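Local atomic coordinates of SeviL (Septifer virgatus, PDB entry 6LF2), a protein that is an R-type lectin that binds the saccharide chains of the glycolipids asialo-GM1 and GM1b. Residues D76-D80 against T81-S85. Residues are numbered along the deposited sequence; the frame is centred on the assembly and turned at random.
Sequences DIEQD and TTLWS
The Gln79 peptide carbonyl receives Thr82 at two places: OG1 lies in its plane, on a lone pair of O, whereas the backbone N stands above that plane, 57° out of it. This is a short 3-10 turn joining strands 72-75 and 84-88 of the beta-trefoil, and its evidence is two backbone bonds, each from residue i+3 back to i. In the first, Thr82 N donates to Gln79 O at 2.9 Å with an N-H...O angle of 161°; in the second, Leu83 N, likewise above the carbonyl plane, donates to Asp80 O at 3.2 Å. The Thr82 hydroxyl adds a side-chain bond, OG1 donating to Gln79 O at 2.6 Å. It can reach back because chi1, 66°, sets OG1 between its own N and carbonyl carbon. The Glu78 side chain crosses that of Thr82 at about a right angle, Glu78 CG lying 3.5 Å from Thr82 OG1, so an aliphatic part of the acidic chain abuts the hydroxyl. Thr82 also packs on Phe64 and Thr57, which places this side of the turn against strands 63-67 and 56-60. Thr81 OG1 is hydrogen-bonded to Gln66 NE2, tying the turn to strand 63-67. Leu83 CB makes a van der Waals contact with Asp80 O at 3.4 Å. A water donates to Asp80 O at 2.7 Å and to Leu83 O at 2.8 Å, bridging the two carbonyls.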
loop_
_atom_site.group_PDB
_atom_site.type_symbol
_atom_site.label_atom_id
_atom_site.label_comp_id
_atom_site.label_asym_id
_atom_site.label_seq_id
_atom_site.Cartn_x
_atom_site.Cartn_y
_atom_site.Cartn_z
ATOM N N ASP B 76 19.149 17.767 -0.891
ATOM C CA ASP B 76 20.315 17.028 -1.364
ATOM C C ASP B 76 21.151 16.465 -0.220
ATOM O O ASP B 76 21.877 15.485 -0.424
ATOM C CB ASP B 76 21.184 17.927 -2.248
ATOM C CG ASP B 76 20.456 18.399 -3.485
ATOM O OD1 ASP B 76 19.685 17.595 -4.052
ATOM O OD2 ASP B 76 20.649 19.566 -3.892
ATOM N N ILE B 77 21.048 17.043 0.977
ATOM C CA ILE B 77 21.895 16.695 2.113
ATOM C C ILE B 77 21.011 16.295 3.288
ATOM O O ILE B 77 19.957 16.896 3.513
ATOM C CB ILE B 77 22.818 17.873 2.499
ATOM C CG1 ILE B 77 23.805 18.178 1.367
ATOM C CG2 ILE B 77 23.567 17.594 3.807
ATOM C CD1 ILE B 77 23.349 19.274 0.423
ATOM N N GLU B 78 21.438 15.277 4.034
ATOM C CA GLU B 78 20.729 14.893 5.249
ATOM C C GLU B 78 20.979 15.952 6.317
ATOM O O GLU B 78 22.094 16.072 6.834
ATOM C CB GLU B 78 21.185 13.514 5.715
ATOM C CG GLU B 78 20.415 12.980 6.915
ATOM C CD GLU B 78 20.998 11.680 7.456
ATOM O OE1 GLU B 78 21.824 11.062 6.748
ATOM O OE2 GLU B 78 20.640 11.289 8.592
ATOM N N GLN B 79 19.952 16.734 6.635
ATOM C CA GLN B 79 20.019 17.757 7.669
ATOM C C GLN B 79 19.102 17.367 8.816
ATOM O O GLN B 79 18.324 16.415 8.723
ATOM C CB GLN B 79 19.612 19.133 7.125
ATOM C CG GLN B 79 20.415 19.648 5.928
ATOM C CD GLN B 79 21.836 20.110 6.284
ATOM O OE1 GLN B 79 22.229 20.140 7.456
ATOM N NE2 GLN B 79 22.608 20.476 5.263
ATOM N N ASP B 80 19.166 18.140 9.903
ATOM C CA ASP B 80 18.296 17.827 11.029
ATOM C C ASP B 80 16.828 17.886 10.620
ATOM O O ASP B 80 16.009 17.125 11.146
ATOM C CB ASP B 80 18.601 18.748 12.217
ATOM C CG ASP B 80 18.460 20.231 11.892
ATOM O OD1 ASP B 80 18.115 20.600 10.746
ATOM O OD2 ASP B 80 18.708 21.040 12.816
ATOM N N THR B 81 16.490 18.726 9.639
ATOM C CA THR B 81 15.124 18.868 9.152
ATOM C C THR B 81 14.676 17.733 8.240
ATOM O O THR B 81 13.538 17.766 7.748
ATOM C CB THR B 81 14.981 20.183 8.397
ATOM O OG1 THR B 81 16.092 20.321 7.504
ATOM C CG2 THR B 81 14.951 21.357 9.372
ATOM N N THR B 82 15.539 16.753 7.984
ATOM C CA THR B 82 15.147 15.546 7.269
ATOM C C THR B 82 14.853 14.392 8.220
ATOM O O THR B 82 14.615 13.264 7.766
ATOM C CB THR B 82 16.233 15.129 6.265
ATOM O OG1 THR B 82 17.428 14.740 6.954
ATOM C CG2 THR B 82 16.531 16.242 5.280
ATOM N N LEU B 83 14.847 14.643 9.526
ATOM C CA LEU B 83 14.539 13.609 10.506
ATOM C C LEU B 83 13.043 13.583 10.786
ATOM O O LEU B 83 12.427 14.629 11.006
ATOM C CB LEU B 83 15.304 13.828 11.814
ATOM C CG LEU B 83 16.825 13.797 11.713
ATOM C CD1 LEU B 83 17.436 14.127 13.066
ATOM C CD2 LEU B 83 17.292 12.444 11.250
ATOM N N TRP B 84 12.474 12.373 10.783
ATOM C CA TRP B 84 11.060 12.141 11.046
ATOM C C TRP B 84 10.956 11.018 12.056
ATOM O O TRP B 84 11.726 10.058 11.998
ATOM C CB TRP B 84 10.301 11.742 9.767
ATOM C CG TRP B 84 10.445 12.693 8.646
ATOM C CD1 TRP B 84 11.487 12.771 7.763
ATOM C CD2 TRP B 84 9.532 13.723 8.276
ATOM N NE1 TRP B 84 11.273 13.786 6.874
ATOM C CE2 TRP B 84 10.079 14.387 7.160
ATOM C CE3 TRP B 84 8.299 14.154 8.782
ATOM C CZ2 TRP B 84 9.438 15.454 6.541
ATOM C CZ3 TRP B 84 7.664 15.203 8.160
ATOM C CH2 TRP B 84 8.234 15.845 7.051
ATOM N N SER B 85 10.008 11.130 12.980
ATOM C CA SER B 85 9.683 10.014 13.848
ATOM C C SER B 85 8.346 9.418 13.434
ATOM O O SER B 85 7.504 10.089 12.827
ATOM C CB SER B 85 9.640 10.432 15.324
ATOM O OG SER B 85 8.732 11.498 15.523
HETATM O O HOH W 1 13.288 17.243 11.406
#